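Local coordinates for alpha-catenin-like protein hmp-1 (Caenorhabditis elegans, PDB 5XA5) that binds beta-catenin, cadherin and actin filaments at cell junctions and is required for cell migration during body enclosure and cell shape changes during body elongation, at residues 19-27 against 193-202; 163-173 against 220-229. All coordinates share one frame; numbering follows the deposited sequence.

How the contacts relate
Both contacts lie in the all-helical, N-terminal vinculin-family part of the protein, and both draw on helices 169-196 and 200-229. Contact 2 holds the far end of this pair, where helix 117-165 turns into helix 169-196 alongside the end of helix 200-229; contact 1 holds the opposite end, where 169-196 turns into 200-229 beside the start of helix 23-36. Their centres are about 38 Å apart and their nearest atoms about 23 Å. The segments alternate along the chain: 19-27, 163-173, 193-202, 220-229. Contact 2 therefore pairs neighbouring helices at one end of a bundle, whereas contact 1 ties the start of the modelled chain to the other end of that helix pair.

Contact 1: 19-27 against 193-202; sequences EVRSKNVLK and RAIDLVKPNQ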
loop_
_atom_site.group_PDB
_atom_site.type_symbol
_atom_site.label_atom_id
_atom_site.label_comp_id
_atom_site.label_asym_id
_atom_site.label_seq_id
_atom_site.Cartn_x
_atom_site.Cartn_y
_atom_site.Cartn_z
ATOM N N GLU A 19 12.238 -5.632 0.605
ATOM C CA GLU A 19 11.707 -4.323 0.227
ATOM C C GLU A 19 10.277 -4.170 0.722
ATOM O O GLU A 19 9.682 -3.099 0.636
ATOM C CB GLU A 19 11.763 -4.140 -1.290
ATOM C CG GLU A 19 13.176 -4.081 -1.834
ATOM C CD GLU A 19 13.222 -3.933 -3.341
ATOM O OE1 GLU A 19 12.681 -2.936 -3.864
ATOM O OE2 GLU A 19 13.799 -4.821 -4.005
ATOM N N VAL A 20 9.730 -5.260 1.243
ATOM C CA VAL A 20 8.368 -5.255 1.746
ATOM C C VAL A 20 8.339 -4.578 3.105
ATOM O O VAL A 20 9.028 -4.999 4.044
ATOM C CB VAL A 20 7.820 -6.676 1.815
ATOM C CG1 VAL A 20 6.377 -6.687 2.276
ATOM C CG2 VAL A 20 7.926 -7.299 0.426
ATOM N N ARG A 21 7.560 -3.506 3.203
ATOM C CA ARG A 21 7.559 -2.669 4.397
ATOM C C ARG A 21 6.254 -2.773 5.179
ATOM O O ARG A 21 6.151 -2.266 6.287
ATOM C CB ARG A 21 7.833 -1.211 4.015
ATOM C CG ARG A 21 9.176 -1.055 3.325
ATOM C CD ARG A 21 9.498 0.379 2.991
ATOM N NE ARG A 21 10.878 0.504 2.538
ATOM C CZ ARG A 21 11.234 0.910 1.326
ATOM N NH1 ARG A 21 10.308 1.245 0.438
ATOM N NH2 ARG A 21 12.517 0.994 1.008
ATOM N N SER A 22 5.264 -3.444 4.598
ATOM C CA SER A 22 3.953 -3.608 5.229
ATOM C C SER A 22 3.796 -5.022 5.765
ATOM O O SER A 22 3.974 -5.964 5.016
ATOM C CB SER A 22 2.828 -3.324 4.223
ATOM O OG SER A 22 1.579 -3.863 4.643
ATOM N N LYS A 23 3.461 -5.162 7.044
ATOM C CA LYS A 23 3.209 -6.498 7.614
ATOM C C LYS A 23 1.975 -7.175 7.022
ATOM O O LYS A 23 1.910 -8.411 6.942
ATOM C CB LYS A 23 3.035 -6.410 9.124
ATOM C CG LYS A 23 4.273 -6.074 9.894
ATOM C CD LYS A 23 3.862 -5.983 11.386
ATOM C CE LYS A 23 4.990 -5.630 12.279
ATOM N NZ LYS A 23 4.545 -5.654 13.689
ATOM N N ASN A 24 0.974 -6.380 6.661
ATOM C CA ASN A 24 -0.211 -6.911 6.001
ATOM C C ASN A 24 0.195 -7.565 4.686
ATOM O O ASN A 24 -0.185 -8.697 4.404
ATOM C CB ASN A 24 -1.232 -5.793 5.777
ATOM C CG ASN A 24 -2.575 -6.299 5.301
ATOM O OD1 ASN A 24 -2.844 -7.493 5.312
ATOM N ND2 ASN A 24 -3.433 -5.375 4.880
ATOM N N VAL A 25 0.998 -6.862 3.892
ATOM C CA VAL A 25 1.490 -7.427 2.632
ATOM C C VAL A 25 2.417 -8.610 2.887
ATOM O O VAL A 25 2.332 -9.639 2.217
ATOM C CB VAL A 25 2.241 -6.368 1.806
ATOM C CG1 VAL A 25 2.882 -6.993 0.575
ATOM C CG2 VAL A 25 1.294 -5.265 1.400
ATOM N N LEU A 26 3.302 -8.468 3.869
ATOM C CA LEU A 26 4.296 -9.503 4.136
ATOM C C LEU A 26 3.608 -10.826 4.457
ATOM O O LEU A 26 3.979 -11.866 3.915
ATOM C CB LEU A 26 5.225 -9.093 5.295
ATOM C CG LEU A 26 6.348 -10.094 5.613
ATOM C CD1 LEU A 26 7.172 -10.396 4.356
ATOM C CD2 LEU A 26 7.247 -9.587 6.727
ATOM N N LYS A 27 2.588 -10.788 5.311
ATOM C CA LYS A 27 1.918 -12.040 5.699
ATOM C C LYS A 27 1.191 -12.648 4.517
ATOM O O LYS A 27 1.243 -13.865 4.314
ATOM C CB LYS A 27 0.933 -11.804 6.842
ATOM C CG LYS A 27 1.654 -11.498 8.158
ATOM C CD LYS A 27 0.757 -11.676 9.365
ATOM C CE LYS A 27 -0.472 -10.806 9.277
ATOM N NZ LYS A 27 -0.102 -9.366 9.169
ATOM N N ARG A 193 -0.002 3.496 9.559
ATOM C CA ARG A 193 1.164 3.022 8.823
ATOM C C ARG A 193 2.227 2.503 9.784
ATOM O O ARG A 193 2.861 1.469 9.538
ATOM C CB ARG A 193 1.735 4.142 7.935
ATOM C CG ARG A 193 2.939 3.717 7.120
ATOM C CD ARG A 193 2.534 2.604 6.195
ATOM N NE ARG A 193 3.645 2.179 5.354
ATOM C CZ ARG A 193 3.527 1.237 4.421
ATOM N NH1 ARG A 193 2.353 0.648 4.223
ATOM N NH2 ARG A 193 4.583 0.872 3.713
ATOM N N ALA A 194 2.436 3.227 10.883
ATOM C CA ALA A 194 3.433 2.821 11.855
ATOM C C ALA A 194 3.148 1.427 12.410
ATOM O O ALA A 194 4.061 0.626 12.565
ATOM C CB ALA A 194 3.499 3.834 12.982
ATOM N N ILE A 195 1.883 1.146 12.706
ATOM C CA ILE A 195 1.470 -0.172 13.209
ATOM C C ILE A 195 1.727 -1.292 12.180
ATOM O O ILE A 195 2.018 -2.439 12.537
ATOM C CB ILE A 195 -0.037 -0.138 13.600
ATOM C CG1 ILE A 195 -0.232 0.709 14.857
ATOM C CG2 ILE A 195 -0.604 -1.541 13.807
ATOM C CD1 ILE A 195 -1.681 0.913 15.226
ATOM N N ASP A 196 1.650 -0.941 10.900
ATOM C CA ASP A 196 1.796 -1.914 9.822
ATOM C C ASP A 196 3.253 -2.061 9.360
ATOM O O ASP A 196 3.552 -2.920 8.536
ATOM C CB ASP A 196 0.898 -1.499 8.646
ATOM C CG ASP A 196 0.713 -2.596 7.603
ATOM O OD1 ASP A 196 0.669 -3.795 7.960
ATOM O OD2 ASP A 196 0.584 -2.244 6.412
ATOM N N LEU A 197 4.163 -1.212 9.849
ATOM C CA LEU A 197 5.546 -1.288 9.365
ATOM C C LEU A 197 6.292 -2.528 9.865
ATOM O O LEU A 197 6.242 -2.879 11.050
ATOM C CB LEU A 197 6.330 -0.033 9.762
ATOM C CG LEU A 197 6.033 1.171 8.881
ATOM C CD1 LEU A 197 6.796 2.414 9.392
ATOM C CD2 LEU A 197 6.396 0.894 7.428
ATOM N N VAL A 198 7.010 -3.163 8.946
ATOM C CA VAL A 198 7.784 -4.359 9.235
ATOM C C VAL A 198 8.962 -4.062 10.157
ATOM O O VAL A 198 9.144 -4.735 11.166
ATOM C CB VAL A 198 8.289 -5.018 7.914
ATOM C CG1 VAL A 198 9.335 -6.089 8.199
ATOM C CG2 VAL A 198 7.105 -5.558 7.103
ATOM N N LYS A 199 9.756 -3.050 9.818
ATOM C CA LYS A 199 10.955 -2.738 10.600
ATOM C C LYS A 199 10.666 -1.772 11.751
ATOM O O LYS A 199 10.213 -0.655 11.519
ATOM C CB LYS A 199 12.035 -2.162 9.688
ATOM C CG LYS A 199 12.310 -3.004 8.456
ATOM C CD LYS A 199 13.728 -2.819 7.963
ATOM C CE LYS A 199 14.201 -4.050 7.217
ATOM N NZ LYS A 199 15.674 -4.048 7.013
ATOM N N PRO A 200 10.939 -2.196 12.993
ATOM C CA PRO A 200 10.635 -1.416 14.198
ATOM C C PRO A 200 11.369 -0.085 14.218
ATOM O O PRO A 200 10.897 0.870 14.830
ATOM C CB PRO A 200 11.120 -2.316 15.345
ATOM C CG PRO A 200 11.219 -3.677 14.757
ATOM C CD PRO A 200 11.586 -3.480 13.323
ATOM N N ASN A 201 12.515 -0.024 13.557
ATOM C CA ASN A 201 13.243 1.236 13.546
ATOM C C ASN A 201 12.530 2.252 12.654
ATOM O O ASN A 201 12.515 3.440 12.973
ATOM C CB ASN A 201 14.701 1.030 13.121
ATOM C CG ASN A 201 14.838 0.558 11.693
ATOM O OD1 ASN A 201 14.638 -0.622 11.394
ATOM N ND2 ASN A 201 15.210 1.472 10.802
ATOM N N GLN A 202 11.909 1.788 11.567
ATOM C CA GLN A 202 11.120 2.665 10.704
ATOM C C GLN A 202 9.866 3.070 11.452
ATOM O O GLN A 202 9.434 4.226 11.403
ATOM C CB GLN A 202 10.773 1.965 9.390
ATOM C CG GLN A 202 11.960 1.850 8.447
ATOM C CD GLN A 202 11.656 1.091 7.177
ATOM O OE1 GLN A 202 10.497 0.893 6.816
ATOM N NE2 GLN A 202 12.706 0.659 6.486
HETATM O O HOH W 1 9.418 -1.694 7.208
HETATM O O HOH W 2 2.492 -4.037 14.538
HETATM O O HOH W 3 -2.338 -2.718 5.431
#
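Ser22, the N-cap of helix 23-36, pairs with Leu197 in a single beta bridge that ties the start of this helix to the turn between helices 169-196 and 200-229. The turn donates from Val198 N to Arg21 O (2.9 Å), from above the carbonyl plane, and takes Lys23 N on Asp196 O at 2.7 Å in a nearly straight bond (169° at the hydrogen). Ser22 OG works in two directions: it accepts from Val25 N, the capping bond, and donates to Asp196 OD2 at 2.6 Å, meeting it on the syn side but 31° out of the carboxylate plane. The other oxygen, Asp196 OD1, uses its syn lone pair for Asn24 N (2.9 Å). Asp196 thus lays its carboxylate at the N-terminal end of helix 23-36, in a vinculin-family helical bundle, where the helix dipole would probably help stabilise the charge. An alanine in place of Asp196 is likely to leave Asn24 N and the Ser22 hydroxyl without these acceptors, the serine's rotation then resting on the Val25 N bond. Extended Lys23 brings CE to 3.3 Å from Leu197 O, while a water links its NZ to Ile195 O. The side chains of Leu26 and Val198 cross at about a right angle, Leu26 CD2 4.0 Å from Val198 CG2. Arg193 is salt-bridged to Asp142 of helix 117-165, and Asn24 ND2 bonds a polar side chain on the chain of another protein.

Contact 2: 163-173 against 220-229; sequences MIEADTKIKVD and LYTSTRTFVR
Val172 enters the end of helix 200-229 as a knob into the hole formed by Tyr221, Thr224, Arg225 and Val228; the last three are each described in one of two modelled conformers. Its CG1 lies 3.6 Å from Thr224 OG1, and its CG2 meets Val228 CG1 tip to tip. On the same tight side Met163 slides past Leu220 in the opposite direction; the bend at its end (chi3 73°) brings CE to 3.7 Å from Leu220 CG. Ile164 crosses Leu220 at about a right angle, CG1 to CD1 at 4.0 Å, and Met163 also packs on Leu175 and Tyr176 of helix 169-196. The outer side is polar and wetter. There Arg225 grips Asp173 side-on in a salt bridge: NE to OD1 at 3.0 Å and NH2 to OD2 at 3.2 Å, both acceptors close to the guanidinium plane. Tyr221 OH gives a second bond to Asp173 OD1 (2.7 Å), from above the carboxylate plane, while its ring stacks with Tyr176. Lys169 lays CD over one guanidinium face of Arg225, 3.4 Å from NH2; a water accepting from Lys169 NZ and Arg225 NH2, with the Asp173 carboxylate, probably offsets these like charges. Segments 169-173 and 220-229 run at 172°, their axes 9.6 Å apart: a knob-into-hole contact between neighbouring antiparallel helices, as in vinculin/alpha-catenin helical bundles.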
loop_
_atom_site.group_PDB
_atom_site.type_symbol
_atom_site.label_atom_id
_atom_site.label_comp_id
_atom_site.label_asym_id
_atom_site.label_seq_id
_atom_site.Cartn_x
_atom_site.Cartn_y
_atom_site.Cartn_z
ATOM N N MET A 163 1.158 29.623 5.231
ATOM C CA MET A 163 0.955 30.253 6.528
ATOM C C MET A 163 2.140 31.148 6.887
ATOM O O MET A 163 1.957 32.293 7.352
ATOM C CB MET A 163 0.708 29.194 7.611
ATOM C CG MET A 163 0.234 29.804 8.916
ATOM S SD MET A 163 -0.236 28.588 10.163
ATOM C CE MET A 163 1.371 27.952 10.644
ATOM N N ILE A 164 3.354 30.665 6.612
ATOM C CA ILE A 164 4.581 31.399 6.878
ATOM C C ILE A 164 4.637 32.660 6.020
ATOM O O ILE A 164 5.148 33.710 6.450
ATOM C CB ILE A 164 5.805 30.491 6.598
ATOM C CG1 ILE A 164 5.835 29.356 7.623
ATOM C CG2 ILE A 164 7.100 31.293 6.620
ATOM C CD1 ILE A 164 6.811 28.234 7.285
ATOM N N GLU A 165 4.107 32.571 4.800
ATOM C CA GLU A 165 4.169 33.706 3.873
ATOM C C GLU A 165 3.025 34.704 4.043
ATOM O O GLU A 165 3.089 35.814 3.506
ATOM C CB GLU A 165 4.174 33.205 2.426
ATOM C CG GLU A 165 5.395 32.418 2.057
ATOM C CD GLU A 165 6.653 33.250 2.090
ATOM O OE1 GLU A 165 6.598 34.445 1.706
ATOM O OE2 GLU A 165 7.692 32.704 2.514
ATOM N N ALA A 166 1.990 34.325 4.788
ATOM C CA ALA A 166 0.797 35.164 4.916
ATOM C C ALA A 166 1.137 36.526 5.473
ATOM O O ALA A 166 1.986 36.649 6.353
ATOM C CB ALA A 166 -0.256 34.487 5.804
ATOM N N ASP A 167 0.457 37.545 4.955
ATOM C CA ASP A 167 0.783 38.917 5.302
ATOM C C ASP A 167 -0.278 39.552 6.183
ATOM O O ASP A 167 -0.180 40.732 6.508
ATOM C CB ASP A 167 0.977 39.761 4.034
ATOM C CG ASP A 167 -0.247 39.757 3.124
ATOM O OD1 ASP A 167 -1.171 38.948 3.353
ATOM O OD2 ASP A 167 -0.281 40.566 2.172
ATOM N N THR A 168 -1.306 38.796 6.556
ATOM C CA THR A 168 -2.367 39.321 7.414
ATOM C C THR A 168 -2.718 38.327 8.512
ATOM O O THR A 168 -2.593 37.113 8.315
ATOM C CB THR A 168 -3.648 39.651 6.622
ATOM O OG1 THR A 168 -4.323 38.440 6.249
ATOM C CG2 THR A 168 -3.313 40.463 5.362
ATOM N N LYS A 169 -3.190 38.840 9.644
ATOM C CA LYS A 169 -3.602 37.995 10.754
ATOM C C LYS A 169 -4.747 37.059 10.347
ATOM O O LYS A 169 -4.747 35.876 10.695
ATOM C CB LYS A 169 -4.030 38.852 11.943
ATOM C CG LYS A 169 -4.013 38.119 13.269
ATOM C CD LYS A 169 -4.821 38.868 14.313
ATOM C CE LYS A 169 -6.248 39.082 13.834
ATOM N NZ LYS A 169 -7.174 39.436 14.944
ATOM N N ILE A 170 -5.709 37.592 9.599
ATOM C CA ILE A 170 -6.858 36.807 9.135
ATOM C C ILE A 170 -6.426 35.638 8.236
ATOM O O ILE A 170 -6.969 34.521 8.335
ATOM C CB ILE A 170 -7.865 37.708 8.392
ATOM C CG1 ILE A 170 -8.541 38.655 9.388
ATOM C CG2 ILE A 170 -8.921 36.885 7.685
ATOM C CD1 ILE A 170 -9.517 39.613 8.750
ATOM N N LYS A 171 -5.432 35.867 7.382
ATOM C CA LYS A 171 -4.905 34.772 6.564
ATOM C C LYS A 171 -4.213 33.719 7.425
ATOM O O LYS A 171 -4.359 32.528 7.175
ATOM C CB LYS A 171 -3.923 35.287 5.504
ATOM C CG LYS A 171 -4.586 35.772 4.228
ATOM C CD LYS A 171 -3.555 36.372 3.283
ATOM C CE LYS A 171 -4.196 37.234 2.208
ATOM N NZ LYS A 171 -3.150 37.884 1.369
ATOM N N VAL A 172 -3.449 34.148 8.431
ATOM C CA VAL A 172 -2.745 33.190 9.273
ATOM C C VAL A 172 -3.744 32.288 10.010
ATOM O O VAL A 172 -3.581 31.067 10.070
ATOM C CB VAL A 172 -1.821 33.892 10.290
ATOM C CG1 VAL A 172 -1.256 32.850 11.261
ATOM C CG2 VAL A 172 -0.683 34.639 9.557
ATOM N N ASP A 173 -4.793 32.885 10.550
ATOM C CA ASP A 173 -5.830 32.077 11.215
ATOM C C ASP A 173 -6.552 31.128 10.265
ATOM O O ASP A 173 -6.805 29.975 10.610
ATOM C CB ASP A 173 -6.857 32.984 11.886
ATOM C CG ASP A 173 -6.357 33.573 13.182
ATOM O OD1 ASP A 173 -5.313 33.119 13.696
ATOM O OD2 ASP A 173 -7.021 34.497 13.700
ATOM N N LEU A 220 4.450 26.962 15.254
ATOM C CA LEU A 220 4.565 27.699 14.002
ATOM C C LEU A 220 3.392 28.666 13.861
ATOM O O LEU A 220 3.586 29.818 13.463
ATOM C CB LEU A 220 4.627 26.739 12.811
ATOM C CG LEU A 220 4.897 27.448 11.475
ATOM C CD1 LEU A 220 6.210 28.216 11.470
ATOM C CD2 LEU A 220 4.874 26.418 10.340
ATOM N N TYR A 221 2.193 28.210 14.203
ATOM C CA TYR A 221 1.016 29.079 14.190
ATOM C C TYR A 221 1.251 30.316 15.044
ATOM O O TYR A 221 1.063 31.427 14.583
ATOM C CB TYR A 221 -0.225 28.324 14.678
ATOM C CG TYR A 221 -1.418 29.195 14.996
ATOM C CD1 TYR A 221 -1.975 30.026 14.028
ATOM C CD2 TYR A 221 -2.002 29.173 16.258
ATOM C CE1 TYR A 221 -3.071 30.819 14.319
ATOM C CE2 TYR A 221 -3.095 29.961 16.557
ATOM C CZ TYR A 221 -3.622 30.792 15.577
ATOM O OH TYR A 221 -4.711 31.570 15.847
ATOM N N THR A 222 1.661 30.137 16.298
ATOM C CA THR A 222 1.687 31.297 17.162
ATOM C C THR A 222 2.899 32.184 16.850
ATOM O O THR A 222 2.808 33.394 16.973
ATOM C CB THR A 222 1.659 30.909 18.654
ATOM O OG1 THR A 222 2.668 29.946 18.936
ATOM C CG2 THR A 222 0.312 30.291 18.996
ATOM N N SER A 223 4.006 31.604 16.390
ATOM C CA SER A 223 5.158 32.418 16.011
ATOM C C SER A 223 4.855 33.243 14.762
ATOM O O SER A 223 5.258 34.404 14.670
ATOM C CB SER A 223 6.396 31.552 15.764
ATOM O OG SER A 223 6.249 30.834 14.551
ATOM N N THR A 224 4.160 32.663 13.786
ATOM C CA THR A 224 3.796 33.408 12.578
ATOM C C THR A 224 2.771 34.498 12.882
ATOM O O THR A 224 2.833 35.600 12.349
ATOM C CB THR A 224 3.245 32.466 11.451
ATOM O OG1 THR A 224 2.098 31.728 11.898
ATOM C CG2 THR A 224 4.327 31.499 11.006
ATOM N N ARG A 225 1.819 34.183 13.750
ATOM C CA ARG A 225 0.776 35.136 14.073
ATOM C C ARG A 225 1.357 36.328 14.828
ATOM O O ARG A 225 0.991 37.468 14.563
ATOM C CB ARG A 225 -0.314 34.457 14.901
ATOM C CG ARG A 225 -1.605 35.237 15.005
ATOM C CD ARG A 225 -2.575 34.457 15.863
ATOM N NE ARG A 225 -3.956 34.879 15.670
ATOM C CZ ARG A 225 -4.533 35.866 16.346
ATOM N NH1 ARG A 225 -3.841 36.545 17.257
ATOM N NH2 ARG A 225 -5.803 36.173 16.111
ATOM N N THR A 226 2.279 36.067 15.749
ATOM C CA THR A 226 2.906 37.144 16.510
ATOM C C THR A 226 3.767 37.990 15.574
ATOM O O THR A 226 3.781 39.213 15.663
ATOM C CB THR A 226 3.765 36.585 17.656
ATOM O OG1 THR A 226 2.920 35.981 18.643
ATOM C CG2 THR A 226 4.594 37.693 18.310
ATOM N N PHE A 227 4.474 37.335 14.658
ATOM C CA PHE A 227 5.364 38.073 13.761
ATOM C C PHE A 227 4.624 38.962 12.751
ATOM O O PHE A 227 5.128 40.027 12.394
ATOM C CB PHE A 227 6.288 37.107 13.019
ATOM C CG PHE A 227 7.282 37.796 12.136
ATOM C CD1 PHE A 227 8.209 38.673 12.671
ATOM C CD2 PHE A 227 7.275 37.588 10.767
ATOM C CE1 PHE A 227 9.122 39.322 11.852
ATOM C CE2 PHE A 227 8.185 38.227 9.947
ATOM C CZ PHE A 227 9.109 39.090 10.489
ATOM N N VAL A 228 3.441 38.564 12.277
ATOM C CA VAL A 228 2.717 39.423 11.338
ATOM C C VAL A 228 2.216 40.658 12.062
ATOM O O VAL A 228 2.061 41.716 11.457
ATOM C CB VAL A 228 1.511 38.724 10.648
ATOM C CG1 VAL A 228 1.973 37.605 9.772
ATOM C CG2 VAL A 228 0.484 38.245 11.654
ATOM N N ARG A 229 1.999 40.531 13.369
ATOM C CA ARG A 229 1.506 41.654 14.171
ATOM C C ARG A 229 2.641 42.593 14.589
ATOM O O ARG A 229 2.429 43.796 14.783
ATOM C CB ARG A 229 0.765 41.133 15.405
ATOM C CG ARG A 229 -0.636 40.599 15.115
ATOM C CD ARG A 229 -1.215 39.834 16.306
ATOM N NE ARG A 229 -1.869 40.711 17.274
ATOM C CZ ARG A 229 -1.935 40.467 18.579
ATOM N NH1 ARG A 229 -1.392 39.367 19.084
ATOM N NH2 ARG A 229 -2.549 41.325 19.382
HETATM O O HOH W 4 -7.439 38.004 17.372
#